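Local coordinates for alkaline phosphatase D (PDB 2YEQ), which hydrolyses phosphate esters as an alkaline phosphatase and phosphodiesterase whose active site holds iron and calcium, at residues 11-15 with 99-104; 52-56 with 88-92; 123-127 with 151-155; 156-160 with 516-520. Numbering follows the deposited sequence.

Contact 1: residues 11-15 with 99-104; sequences LGVAS and SPVGKT. With PE5 (3,6,9,12,15,18,21,24-octaoxahexacosan-1-ol), chain B; PE5 (3,6,9,12,15,18,21,24-octaoxahexacosan-1-ol), chain P.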
loop_
_atom_site.group_PDB
_atom_site.type_symbol
_atom_site.label_atom_id
_atom_site.label_comp_id
_atom_site.label_asym_id
_atom_site.label_seq_id
_atom_site.Cartn_x
_atom_site.Cartn_y
_atom_site.Cartn_z
ATOM N N LEU A 11 -19.906 -0.946 4.309
ATOM C CA LEU A 11 -18.448 -0.887 4.080
ATOM C C LEU A 11 -17.688 -0.730 5.381
ATOM O O LEU A 11 -16.471 -0.468 5.382
ATOM C CB LEU A 11 -18.098 0.270 3.145
ATOM C CG LEU A 11 -18.869 0.205 1.823
ATOM C CD1 LEU A 11 -18.346 1.281 0.889
ATOM C CD2 LEU A 11 -18.799 -1.154 1.177
ATOM N N GLY A 12 -18.412 -0.876 6.490
ATOM C CA GLY A 12 -17.814 -0.795 7.818
ATOM C C GLY A 12 -17.320 0.583 8.180
ATOM O O GLY A 12 -17.879 1.614 7.774
ATOM N N VAL A 13 -16.255 0.596 8.975
ATOM C CA VAL A 13 -15.647 1.804 9.459
ATOM C C VAL A 13 -14.127 1.713 9.311
ATOM O O VAL A 13 -13.580 0.645 9.005
ATOM C CB VAL A 13 -16.021 2.076 10.945
ATOM C CG1 VAL A 13 -17.569 2.184 11.130
ATOM C CG2 VAL A 13 -15.404 0.998 11.895
ATOM N N ALA A 14 -13.458 2.836 9.492
ATOM C CA ALA A 14 -11.997 2.875 9.367
ATOM C C ALA A 14 -11.484 4.064 10.125
ATOM O O ALA A 14 -12.240 4.992 10.443
ATOM C CB ALA A 14 -11.541 2.941 7.868
ATOM N N SER A 15 -10.194 4.028 10.439
ATOM C CA SER A 15 -9.513 5.178 11.013
ATOM C C SER A 15 -8.134 5.326 10.392
ATOM O O SER A 15 -7.569 4.394 9.834
ATOM C CB SER A 15 -9.389 5.064 12.546
ATOM O OG SER A 15 -8.457 4.049 12.922
ATOM N N SER A 99 -23.106 1.977 13.556
ATOM C CA SER A 99 -21.989 1.337 12.861
ATOM C C SER A 99 -21.340 0.268 13.735
ATOM O O SER A 99 -21.504 0.262 14.963
ATOM C CB SER A 99 -20.933 2.383 12.478
ATOM O OG SER A 99 -20.157 2.819 13.601
ATOM N N PRO A 100 -20.588 -0.641 13.123
ATOM C CA PRO A 100 -19.610 -1.377 13.916
ATOM C C PRO A 100 -18.714 -0.436 14.733
ATOM O O PRO A 100 -18.495 0.725 14.369
ATOM C CB PRO A 100 -18.782 -2.113 12.867
ATOM C CG PRO A 100 -19.593 -2.094 11.627
ATOM C CD PRO A 100 -20.388 -0.863 11.682
ATOM N N VAL A 101 -18.197 -0.953 15.837
ATOM C CA VAL A 101 -17.287 -0.204 16.676
ATOM C C VAL A 101 -15.872 -0.370 16.103
ATOM O O VAL A 101 -15.455 -1.454 15.741
ATOM C CB VAL A 101 -17.324 -0.694 18.136
ATOM C CG1 VAL A 101 -16.223 -0.008 18.959
ATOM C CG2 VAL A 101 -18.737 -0.463 18.751
ATOM N N GLY A 102 -15.151 0.726 16.009
ATOM C CA GLY A 102 -13.790 0.685 15.549
ATOM C C GLY A 102 -12.844 0.935 16.708
ATOM O O GLY A 102 -13.210 1.537 17.739
ATOM N N LYS A 103 -11.612 0.469 16.527
ATOM C CA LYS A 103 -10.535 0.733 17.453
ATOM C C LYS A 103 -9.396 1.480 16.774
ATOM O O LYS A 103 -8.992 1.149 15.652
ATOM C CB LYS A 103 -10.032 -0.594 17.987
ATOM C CG LYS A 103 -9.029 -0.535 19.099
ATOM C CD LYS A 103 -8.821 -1.999 19.568
ATOM C CE LYS A 103 -7.774 -2.175 20.642
ATOM N NZ LYS A 103 -7.529 -3.656 20.830
ATOM N N THR A 104 -8.856 2.457 17.469
ATOM C CA THR A 104 -7.780 3.249 16.931
ATOM C C THR A 104 -6.766 3.652 18.000
ATOM O O THR A 104 -6.920 3.316 19.175
ATOM C CB THR A 104 -8.335 4.501 16.234
ATOM O OG1 THR A 104 -7.300 5.070 15.437
ATOM C CG2 THR A 104 -8.870 5.543 17.233
HETATM C C50 PE5 B . -9.474 -4.846 24.149
HETATM O O1 PE5 B . -9.926 -4.613 22.809
HETATM C C1 PE5 B . -10.480 -5.801 22.234
HETATM C C2 PE5 B . -10.906 -5.571 20.788
HETATM O O2 PE5 B . -9.751 -5.280 19.991
HETATM C C3 PE5 B . -9.708 -5.959 18.735
HETATM C C4 PE5 B . -8.476 -5.511 17.993
HETATM C C50 PE5 P . -24.557 3.033 24.662
HETATM O O1 PE5 P . -24.238 1.896 23.855
HETATM C C1 PE5 P . -22.989 1.278 24.198
HETATM C C2 PE5 P . -22.766 0.007 23.374
HETATM O O2 PE5 P . -21.540 0.079 22.624
HETATM C C3 PE5 P . -21.239 -1.076 21.809
HETATM C C4 PE5 P . -21.830 -0.995 20.388
HETATM O O3 PE5 P . -22.033 0.335 19.901
HETATM O O HOH W 1 -9.742 1.617 13.116
#

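Contact 2: residues 52-56 with 88-92; sequences KDEHF and YYYRF. With PE5 (3,6,9,12,15,18,21,24-octaoxahexacosan-1-ol), chain P; PE5 (3,6,9,12,15,18,21,24-octaoxahexacosan-1-ol), chain X.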
loop_
_atom_site.group_PDB
_atom_site.type_symbol
_atom_site.label_atom_id
_atom_site.label_comp_id
_atom_site.label_asym_id
_atom_site.label_seq_id
_atom_site.Cartn_x
_atom_site.Cartn_y
_atom_site.Cartn_z
ATOM N N LYS A 52 -12.943 6.100 25.570
ATOM C CA LYS A 52 -11.792 5.358 26.094
ATOM C C LYS A 52 -12.064 3.869 26.218
ATOM O O LYS A 52 -11.136 3.077 26.359
ATOM C CB LYS A 52 -11.365 5.920 27.444
ATOM C CG LYS A 52 -11.042 7.403 27.399
ATOM C CD LYS A 52 -10.225 7.869 28.614
ATOM C CE LYS A 52 -11.044 8.716 29.580
ATOM N NZ LYS A 52 -10.199 9.680 30.363
ATOM N N ASP A 53 -13.328 3.485 26.126
ATOM C CA ASP A 53 -13.744 2.113 26.372
ATOM C C ASP A 53 -14.689 1.624 25.316
ATOM O O ASP A 53 -15.381 2.416 24.680
ATOM C CB ASP A 53 -14.455 2.020 27.731
ATOM C CG ASP A 53 -15.717 2.845 27.782
ATOM O OD1 ASP A 53 -15.623 4.069 27.531
ATOM O OD2 ASP A 53 -16.790 2.265 28.050
ATOM N N GLU A 54 -14.753 0.310 25.150
ATOM C CA GLU A 54 -15.547 -0.262 24.065
ATOM C C GLU A 54 -17.063 -0.233 24.284
ATOM O O GLU A 54 -17.816 -0.503 23.349
ATOM C CB GLU A 54 -15.076 -1.676 23.737
ATOM C CG GLU A 54 -15.335 -2.705 24.803
ATOM C CD GLU A 54 -14.524 -3.968 24.568
ATOM O OE1 GLU A 54 -14.976 -4.821 23.776
ATOM O OE2 GLU A 54 -13.428 -4.095 25.160
ATOM N N HIS A 55 -17.500 0.101 25.501
ATOM C CA HIS A 55 -18.928 0.226 25.816
ATOM C C HIS A 55 -19.402 1.680 25.814
ATOM O O HIS A 55 -20.555 1.956 26.105
ATOM C CB HIS A 55 -19.228 -0.430 27.164
ATOM C CG HIS A 55 -18.825 -1.866 27.222
ATOM N ND1 HIS A 55 -19.461 -2.848 26.488
ATOM C CD2 HIS A 55 -17.822 -2.483 27.890
ATOM C CE1 HIS A 55 -18.880 -4.011 26.720
ATOM N NE2 HIS A 55 -17.882 -3.817 27.567
ATOM N N PHE A 56 -18.507 2.601 25.478
ATOM C CA PHE A 56 -18.865 4.008 25.303
ATOM C C PHE A 56 -19.458 4.674 26.537
ATOM O O PHE A 56 -20.292 5.559 26.436
ATOM C CB PHE A 56 -19.744 4.165 24.058
ATOM C CG PHE A 56 -18.973 3.940 22.797
ATOM C CD1 PHE A 56 -18.640 2.647 22.397
ATOM C CD2 PHE A 56 -18.486 5.018 22.062
ATOM C CE1 PHE A 56 -17.878 2.436 21.243
ATOM C CE2 PHE A 56 -17.706 4.810 20.915
ATOM C CZ PHE A 56 -17.408 3.527 20.507
ATOM N N TYR A 88 -8.269 4.311 21.489
ATOM C CA TYR A 88 -9.658 4.758 21.611
ATOM C C TYR A 88 -10.568 3.868 20.810
ATOM O O TYR A 88 -10.114 3.131 19.921
ATOM C CB TYR A 88 -9.809 6.179 21.125
ATOM C CG TYR A 88 -9.104 7.228 21.957
ATOM C CD1 TYR A 88 -9.741 7.819 23.059
ATOM C CD2 TYR A 88 -7.836 7.673 21.625
ATOM C CE1 TYR A 88 -9.136 8.796 23.801
ATOM C CE2 TYR A 88 -7.212 8.679 22.371
ATOM C CZ TYR A 88 -7.868 9.231 23.459
ATOM O OH TYR A 88 -7.261 10.229 24.186
ATOM N N TYR A 89 -11.856 3.940 21.137
ATOM C CA TYR A 89 -12.902 3.287 20.379
ATOM C C TYR A 89 -13.771 4.363 19.762
ATOM O O TYR A 89 -13.885 5.480 20.317
ATOM C CB TYR A 89 -13.717 2.359 21.274
ATOM C CG TYR A 89 -12.851 1.272 21.844
ATOM C CD1 TYR A 89 -12.142 1.479 23.028
ATOM C CD2 TYR A 89 -12.689 0.068 21.174
ATOM C CE1 TYR A 89 -11.311 0.496 23.544
ATOM C CE2 TYR A 89 -11.857 -0.929 21.674
ATOM C CZ TYR A 89 -11.169 -0.705 22.865
ATOM O OH TYR A 89 -10.336 -1.672 23.389
ATOM N N TYR A 90 -14.365 4.044 18.613
ATOM C CA TYR A 90 -15.205 4.998 17.915
ATOM C C TYR A 90 -16.364 4.299 17.241
ATOM O O TYR A 90 -16.293 3.108 16.931
ATOM C CB TYR A 90 -14.369 5.833 16.917
ATOM C CG TYR A 90 -13.795 5.019 15.772
ATOM C CD1 TYR A 90 -12.578 4.371 15.904
ATOM C CD2 TYR A 90 -14.474 4.914 14.549
ATOM C CE1 TYR A 90 -12.062 3.623 14.873
ATOM C CE2 TYR A 90 -13.958 4.170 13.513
ATOM C CZ TYR A 90 -12.763 3.531 13.665
ATOM O OH TYR A 90 -12.258 2.764 12.659
ATOM N N ARG A 91 -17.445 5.047 17.016
ATOM C CA ARG A 91 -18.588 4.536 16.261
ATOM C C ARG A 91 -19.419 5.681 15.733
ATOM O O ARG A 91 -19.293 6.820 16.190
ATOM C CB ARG A 91 -19.459 3.618 17.124
ATOM C CG ARG A 91 -20.198 4.376 18.168
ATOM C CD ARG A 91 -21.140 3.492 18.972
ATOM N NE ARG A 91 -21.644 4.261 20.103
ATOM C CZ ARG A 91 -22.367 3.755 21.093
ATOM N NH1 ARG A 91 -22.664 2.460 21.116
ATOM N NH2 ARG A 91 -22.772 4.552 22.075
ATOM N N PHE A 92 -20.260 5.353 14.761
ATOM C CA PHE A 92 -21.133 6.315 14.124
ATOM C C PHE A 92 -22.578 5.903 14.344
ATOM O O PHE A 92 -22.876 4.721 14.504
ATOM C CB PHE A 92 -20.880 6.354 12.610
ATOM C CG PHE A 92 -19.485 6.752 12.225
ATOM C CD1 PHE A 92 -19.160 8.087 12.030
ATOM C CD2 PHE A 92 -18.506 5.795 12.040
ATOM C CE1 PHE A 92 -17.884 8.454 11.645
ATOM C CE2 PHE A 92 -17.202 6.161 11.662
ATOM C CZ PHE A 92 -16.905 7.491 11.465
HETATM C C50 PE5 P . -24.557 3.033 24.662
HETATM O O1 PE5 P . -24.238 1.896 23.855
HETATM C C1 PE5 P . -22.989 1.278 24.198
HETATM C C2 PE5 P . -22.766 0.007 23.374
HETATM O O2 PE5 P . -21.540 0.079 22.624
HETATM C C3 PE5 P . -21.239 -1.076 21.809
HETATM C C4 PE5 P . -21.830 -0.995 20.388
HETATM O O3 PE5 P . -22.033 0.335 19.901
HETATM O O1 PE5 X . -9.901 12.820 30.014
HETATM C C1 PE5 X . -10.954 13.075 29.079
HETATM C C2 PE5 X . -12.331 12.898 29.729
HETATM O O2 PE5 X . -12.596 11.513 29.982
HETATM C C3 PE5 X . -13.981 11.183 30.145
HETATM C C4 PE5 X . -14.093 9.794 30.742
HETATM O O HOH W 2 -23.496 5.038 25.132
#

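Contact 3: residues 123-127 with 151-155; sequences SCQQY and DYIYE. With FE (Fe (III) ion), chain C; CA (calcium ion), chain D.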
loop_
_atom_site.group_PDB
_atom_site.type_symbol
_atom_site.label_atom_id
_atom_site.label_comp_id
_atom_site.label_asym_id
_atom_site.label_seq_id
_atom_site.Cartn_x
_atom_site.Cartn_y
_atom_site.Cartn_z
ATOM N N SER A 123 -0.045 -4.699 0.362
ATOM C CA SER A 123 -0.341 -4.156 -0.969
ATOM C C SER A 123 -1.008 -5.220 -1.790
ATOM O O SER A 123 -0.994 -6.397 -1.422
ATOM C CB SER A 123 0.970 -3.724 -1.645
ATOM O OG SER A 123 1.767 -4.851 -1.921
ATOM N N CYS A 124 -1.593 -4.820 -2.922
ATOM C CA CYS A 124 -1.905 -5.743 -4.023
ATOM C C CYS A 124 -2.931 -6.840 -3.685
ATOM O O CYS A 124 -2.620 -8.039 -3.476
ATOM C CB CYS A 124 -0.625 -6.313 -4.658
ATOM S SG CYS A 124 0.463 -5.032 -5.467
ATOM N N GLN A 125 -4.188 -6.424 -3.711
ATOM C CA GLN A 125 -5.290 -7.276 -3.283
ATOM C C GLN A 125 -6.332 -7.533 -4.376
ATOM O O GLN A 125 -7.528 -7.383 -4.137
ATOM C CB GLN A 125 -5.940 -6.683 -2.032
ATOM C CG GLN A 125 -6.433 -5.250 -2.134
ATOM C CD GLN A 125 -6.530 -4.585 -0.810
ATOM O OE1 GLN A 125 -5.706 -4.832 0.091
ATOM N NE2 GLN A 125 -7.514 -3.697 -0.665
ATOM N N GLN A 126 -5.868 -7.976 -5.537
ATOM C CA GLN A 126 -6.746 -8.257 -6.676
ATOM C C GLN A 126 -7.896 -9.149 -6.158
ATOM O O GLN A 126 -7.686 -10.282 -5.764
ATOM C CB GLN A 126 -5.990 -8.951 -7.811
ATOM C CG GLN A 126 -6.295 -8.455 -9.230
ATOM C CD GLN A 126 -7.679 -8.879 -9.763
ATOM O OE1 GLN A 126 -8.619 -8.946 -9.012
ATOM N NE2 GLN A 126 -7.783 -9.163 -11.077
ATOM N N TYR A 127 -9.105 -8.607 -6.159
ATOM C CA TYR A 127 -10.285 -9.271 -5.588
ATOM C C TYR A 127 -10.565 -10.600 -6.232
ATOM O O TYR A 127 -10.998 -11.571 -5.562
ATOM C CB TYR A 127 -11.485 -8.332 -5.725
ATOM C CG TYR A 127 -12.822 -8.786 -5.168
ATOM C CD1 TYR A 127 -13.167 -8.531 -3.830
ATOM C CD2 TYR A 127 -13.757 -9.407 -5.978
ATOM C CE1 TYR A 127 -14.403 -8.906 -3.335
ATOM C CE2 TYR A 127 -14.991 -9.793 -5.479
ATOM C CZ TYR A 127 -15.306 -9.545 -4.169
ATOM O OH TYR A 127 -16.534 -9.942 -3.673
ATOM N N ASP A 151 -2.308 -0.618 -5.004
ATOM C CA ASP A 151 -3.148 -1.589 -5.634
ATOM C C ASP A 151 -4.182 -2.089 -4.617
ATOM O O ASP A 151 -4.422 -3.274 -4.492
ATOM C CB ASP A 151 -2.350 -2.728 -6.245
ATOM C CG ASP A 151 -1.479 -2.297 -7.433
ATOM O OD1 ASP A 151 -1.429 -1.101 -7.757
ATOM O OD2 ASP A 151 -0.795 -3.201 -8.003
ATOM N N TYR A 152 -4.776 -1.138 -3.907
ATOM C CA TYR A 152 -5.902 -1.416 -3.027
ATOM C C TYR A 152 -7.144 -1.860 -3.800
ATOM O O TYR A 152 -7.926 -2.669 -3.285
ATOM C CB TYR A 152 -6.206 -0.189 -2.202
ATOM C CG TYR A 152 -7.190 -0.389 -1.080
ATOM C CD1 TYR A 152 -8.557 -0.403 -1.324
ATOM C CD2 TYR A 152 -6.755 -0.517 0.244
ATOM C CE1 TYR A 152 -9.481 -0.558 -0.278
ATOM C CE2 TYR A 152 -7.684 -0.675 1.307
ATOM C CZ TYR A 152 -9.042 -0.695 1.025
ATOM O OH TYR A 152 -9.955 -0.850 2.040
ATOM N N ILE A 153 -7.348 -1.304 -5.004
ATOM C CA ILE A 153 -8.283 -1.862 -5.985
ATOM C C ILE A 153 -7.550 -2.106 -7.290
ATOM O O ILE A 153 -6.444 -1.597 -7.462
ATOM C CB ILE A 153 -9.481 -0.924 -6.290
ATOM C CG1 ILE A 153 -9.000 0.392 -6.933
ATOM C CG2 ILE A 153 -10.307 -0.657 -5.021
ATOM C CD1 ILE A 153 -10.120 1.187 -7.640
ATOM N N TYR A 154 -8.152 -2.915 -8.169
ATOM C CA TYR A 154 -7.718 -3.074 -9.550
ATOM C C TYR A 154 -8.897 -2.618 -10.430
ATOM O O TYR A 154 -10.061 -2.681 -10.000
ATOM C CB TYR A 154 -7.306 -4.518 -9.883
ATOM C CG TYR A 154 -5.975 -4.922 -9.264
ATOM C CD1 TYR A 154 -5.843 -5.067 -7.871
ATOM C CD2 TYR A 154 -4.850 -5.103 -10.051
ATOM C CE1 TYR A 154 -4.638 -5.408 -7.287
ATOM C CE2 TYR A 154 -3.614 -5.454 -9.482
ATOM C CZ TYR A 154 -3.512 -5.583 -8.096
ATOM O OH TYR A 154 -2.330 -5.941 -7.516
ATOM N N GLU A 155 -8.573 -2.192 -11.644
ATOM C CA GLU A 155 -9.511 -1.484 -12.524
ATOM C C GLU A 155 -10.202 -2.339 -13.557
ATOM O O GLU A 155 -11.142 -1.880 -14.235
ATOM C CB GLU A 155 -8.766 -0.330 -13.212
ATOM C CG GLU A 155 -7.917 -0.749 -14.442
ATOM C CD GLU A 155 -6.499 -1.186 -14.084
ATOM O OE1 GLU A 155 -6.239 -1.475 -12.887
ATOM O OE2 GLU A 155 -5.648 -1.279 -15.007
HETATM FE FE FE C . -0.454 -5.313 -7.785
HETATM CA CA CA D . 1.206 -1.868 -8.744
HETATM O O HOH W 3 1.248 -2.048 -6.179
#

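Contact 4: residues 156-160 with 516-520; sequences YGPNE and KQMIK. With NA (sodium ion), chain E.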
loop_
_atom_site.group_PDB
_atom_site.type_symbol
_atom_site.label_atom_id
_atom_site.label_comp_id
_atom_site.label_asym_id
_atom_site.label_seq_id
_atom_site.Cartn_x
_atom_site.Cartn_y
_atom_site.Cartn_z
ATOM N N TYR A 156 -9.741 -3.573 -13.707
ATOM C CA TYR A 156 -10.149 -4.435 -14.796
ATOM C C TYR A 156 -11.627 -4.835 -14.797
ATOM O O TYR A 156 -12.309 -4.759 -13.778
ATOM C CB TYR A 156 -9.306 -5.703 -14.804
ATOM C CG TYR A 156 -7.836 -5.433 -15.041
ATOM C CD1 TYR A 156 -7.378 -5.080 -16.302
ATOM C CD2 TYR A 156 -6.909 -5.508 -14.002
ATOM C CE1 TYR A 156 -6.042 -4.813 -16.527
ATOM C CE2 TYR A 156 -5.577 -5.233 -14.211
ATOM C CZ TYR A 156 -5.150 -4.869 -15.466
ATOM O OH TYR A 156 -3.823 -4.598 -15.677
ATOM N N GLY A 157 -12.104 -5.199 -15.984
ATOM C CA GLY A 157 -13.319 -5.971 -16.143
ATOM C C GLY A 157 -13.043 -7.413 -15.768
ATOM O O GLY A 157 -11.925 -7.757 -15.365
ATOM N N PRO A 158 -14.051 -8.265 -15.894
ATOM C CA PRO A 158 -13.892 -9.664 -15.517
ATOM C C PRO A 158 -13.159 -10.470 -16.587
ATOM O O PRO A 158 -13.219 -10.131 -17.765
ATOM C CB PRO A 158 -15.340 -10.140 -15.334
ATOM C CG PRO A 158 -16.124 -9.283 -16.197
ATOM C CD PRO A 158 -15.461 -7.932 -16.162
ATOM N N ASN A 159 -12.457 -11.520 -16.173
ATOM C CA ASN A 159 -11.731 -12.400 -17.092
ATOM C C ASN A 159 -10.679 -11.664 -17.919
ATOM O O ASN A 159 -10.465 -11.978 -19.098
ATOM C CB ASN A 159 -12.696 -13.103 -18.064
ATOM C CG ASN A 159 -13.841 -13.795 -17.357
ATOM O OD1 ASN A 159 -15.022 -13.491 -17.596
ATOM N ND2 ASN A 159 -13.503 -14.733 -16.483
ATOM N N GLU A 160 -10.055 -10.652 -17.344
ATOM C CA GLU A 160 -9.029 -9.921 -18.064
ATOM C C GLU A 160 -7.664 -10.216 -17.471
ATOM O O GLU A 160 -6.800 -10.809 -18.147
ATOM C CB GLU A 160 -9.340 -8.430 -18.075
ATOM C CG GLU A 160 -10.505 -8.110 -18.999
ATOM C CD GLU A 160 -11.082 -6.727 -18.799
ATOM O OE1 GLU A 160 -10.413 -5.873 -18.171
ATOM O OE2 GLU A 160 -12.226 -6.504 -19.278
ATOM N N LYS A 516 -7.278 -8.612 -24.009
ATOM C CA LYS A 516 -8.678 -9.024 -23.810
ATOM C C LYS A 516 -9.630 -7.829 -23.769
ATOM O O LYS A 516 -10.712 -7.901 -24.325
ATOM C CB LYS A 516 -8.843 -9.878 -22.547
ATOM C CG LYS A 516 -8.569 -11.354 -22.781
ATOM C CD LYS A 516 -7.753 -12.000 -21.662
ATOM C CE LYS A 516 -7.068 -13.281 -22.129
ATOM N NZ LYS A 516 -7.053 -14.301 -21.042
ATOM N N GLN A 517 -9.225 -6.741 -23.119
ATOM C CA GLN A 517 -10.015 -5.502 -23.102
ATOM C C GLN A 517 -10.258 -5.003 -24.521
ATOM O O GLN A 517 -11.364 -4.565 -24.841
ATOM C CB GLN A 517 -9.305 -4.393 -22.323
ATOM C CG GLN A 517 -9.474 -4.463 -20.826
ATOM C CD GLN A 517 -8.592 -3.468 -20.062
ATOM O OE1 GLN A 517 -7.693 -2.777 -20.624
ATOM N NE2 GLN A 517 -8.854 -3.375 -18.760
ATOM N N MET A 518 -9.219 -5.060 -25.357
ATOM C CA MET A 518 -9.319 -4.626 -26.755
ATOM C C MET A 518 -10.208 -5.582 -27.562
ATOM O O MET A 518 -11.035 -5.126 -28.351
ATOM C CB MET A 518 -7.924 -4.483 -27.401
ATOM C CG MET A 518 -7.687 -3.129 -28.084
ATOM S SD MET A 518 -7.448 -1.763 -26.914
ATOM C CE MET A 518 -8.420 -0.444 -27.653
ATOM N N ILE A 519 -10.047 -6.894 -27.363
ATOM C CA ILE A 519 -10.895 -7.886 -28.040
ATOM C C ILE A 519 -12.377 -7.710 -27.674
ATOM O O ILE A 519 -13.252 -7.919 -28.512
ATOM C CB ILE A 519 -10.489 -9.330 -27.703
ATOM C CG1 ILE A 519 -9.142 -9.683 -28.321
ATOM C CG2 ILE A 519 -11.532 -10.328 -28.193
ATOM C CD1 ILE A 519 -8.576 -10.993 -27.782
ATOM N N LYS A 520 -12.659 -7.324 -26.431
ATOM C CA LYS A 520 -14.047 -7.103 -25.987
ATOM C C LYS A 520 -14.696 -5.934 -26.731
ATOM O O LYS A 520 -15.880 -5.991 -27.063
ATOM C CB LYS A 520 -14.118 -6.845 -24.484
ATOM C CG LYS A 520 -14.174 -8.094 -23.629
ATOM C CD LYS A 520 -14.121 -7.697 -22.150
ATOM C CE LYS A 520 -13.907 -8.877 -21.232
ATOM N NZ LYS A 520 -14.103 -8.469 -19.808
HETATM NA NA NA E . -7.036 -0.501 -19.446
HETATM O O HOH W 4 -15.871 -11.155 -19.496
HETATM O O HOH W 5 -9.841 -14.606 -21.102
HETATM O O HOH W 6 -6.160 -1.590 -17.681
HETATM O O HOH W 7 -7.815 0.576 -21.211
HETATM O O HOH W 8 -4.987 -0.770 -20.425
#

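Contact 1: residues 11-15 with 99-104
Ser99 opens the second segment with its CB 3.6 Å from Val13 CG1. Its hydroxyl is occupied elsewhere: OG donates to Pro100 O (2.8 Å, OG to O) and is hydrogen-bonded to Phe92 N on the adjacent strand. Pro100 follows with its ring over the start of 11-15, CD lying 4.2 Å from Val13 CG1 and CG 4.4 Å from Gly12 CA. Gly12 turns here with a positive phi (68°) before the chain extends. Val101 points away, and its CG2 meets C4 of a polyether (PE5, chain P) at 3.5 Å. At Gly102 the missing side chain matters: CA approaches Val13 CG2 at 4.0 Å, and an ideal CB would sit a tight 3.2 Å from the same methyl. Lys103 also faces away, its NZ donating to O2 (2.9 Å) and O1 (3.3 Å) of the PE5 of chain B. Its carbonyl O stays at the contact, where water 1, 2.7 Å from Lys103 O and 2.8 Å from Ser15 OG, bridges the segments. The series closes with a hydrogen bond between Thr104 OG1 and Ser15 OG (3.0 Å). Strands 13-15 and 102-104 run almost parallel (6°), 7.1 Å apart, yet meet through side chains while their backbones pair with other strands. Such face-to-face stacking of two sheets is that of a beta sandwich, consistent with the E-set-type N-terminal domain.

Contact 2: residues 52-56 with 88-92
Phe56 and Tyr89 have the most surface covered here, 104 and 98 Å², followed by Lys52 with 58 Å². Phe56 ends a type I turn starting at Asp53, closed by Phe56 N to Asp53 O (3.2 Å), and its ring reaches down to the strand: CZ is 3.5 Å from Tyr90 C and 3.9 Å from Tyr89 CB. The Arg91 guanidinium lies flat on this ring (centres 4.2 Å apart, planes at 12°), a cation-pi stack; Arg91 also forms a salt bridge with Glu49. The Tyr89 ring lies under the turn, one face receiving a CH-pi contact from Glu54 CB (3.9 Å to the centroid), while its hydroxyl bonds a polyether (PE5). Lys52 contributes its aliphatic part, CG lying 4.3 Å from Tyr88 CE1, and sends NZ to O2 of another PE5 (3.0 Å). Thus the link of the antiparallel hairpin 44-51/59-67 folds over strand 87-94, neighbour of 44-51 in the four-stranded sheet of the N-terminal domain, consistent with an E-set-type beta sandwich.

Contact 3: residues 123-127 with 151-155
Two hydrogen bonds join these loops, both donated by Gln125. Its backbone N reaches Asp151 O almost linearly (3.3 Å, 167°), and its side-chain NE2 reaches Tyr152 O at 2.8 Å with a more bent angle (132°), lying over a face of the Tyr152 ring. Gln125 OE1 is satisfied by Tyr135 OH, Gln125 O by Tyr132 OH, and the Tyr152 hydroxyl by His199. Three further side chains serve the iron: Fe(III) is bound by Cys124 SG (2.5 Å), Asp151 OD2 (2.1 Å) and Tyr154 OH (2.0 Å), with His382 a further ligand. Asp151 OD2 also binds calcium at 2.5 Å, so one carboxylate oxygen bridges both ions; Asp209, Asp210 and Asp380 complete the protein ligands of the calcium. Tyr154 OH is bonded to Ser412, and the Asp151 carboxylate has His211 as a partner. Gln126, whose amide is bonded to Glu128, covers the Tyr154 ring with CG in a CH-pi contact, 3.6 Å from the centroid. The loops leave the neighbouring parallel strands 117-122 and 145-148 of this calcineurin-like domain, while helix 179-190 packs on Gln126 and Tyr152, and helix 193-201 on Gln125 and Tyr152.

Contact 4: residues 156-160 with 516-520
A single amide divides itself between a metal and a carboxylate: Gln517 OE1 coordinates sodium at 2.6 Å. On its other arm, Gln517 NE2 donates to Glu160 OE1 (3.0 Å, 147°). Glu175 and Glu214 are the other protein residues of the sodium site, and waters 6, 7 and 8 sit 2.2 to 2.3 Å from the ion. Glu160 has the most surface covered, 84 Å², and both its oxygens work. OE1 accepts a second hydrogen bond, from Gly157 N (2.8 Å, OE1 to N), within its own loop, and OE2 forms a salt bridge with Lys520 NZ at 2.8 Å. Gly157 has little room beside this carboxylate, since an ideal CB there would come within 2.4 Å of Glu160 OE2. Lys516, Gln517 and Lys520 stand at positions i, i+1 and i+4, so they share one side of the C-terminal helix 504-520, whose Lys520 N to Lys516 O bond measures 2.9 Å; this helix end docks on a loop of the calcineurin-like domain that follows Glu155, one residue beyond the iron ligand Tyr154. Lys520 NZ also donates to Pro158 O at 2.8 Å. Lys516 packs through its aliphatic chain, CD lying 3.7 Å from Asn159 O and 3.8 Å from Glu160 O, and its NZ bonds water 5 at 2.8 Å. Tyr156 turns its ring edge to the helix, CD1 being 3.3 Å from Gln517 NE2.

From the N terminus, contact 1 opens at residue 11 and closes at 104, returning the last strand of the four-stranded sheet to the start of the chain. Contact 2 nests inside that loop, laying the 44-51/59-67 link on strand 87-94, and the two touch where strands 87-94 and 97-105 pair (Ser99 OG to Phe92 N, 2.8 Å). Contact 3 follows in series in the phosphatase domain, joining the loops after strands 117-122 and 145-148, its centre about 21 Å from that of contact 1. Contact 4 starts at the next residue, 156, and closes only at the C-terminal helix, enclosing 355 residues; its centre is about 16 Å from that of contact 3.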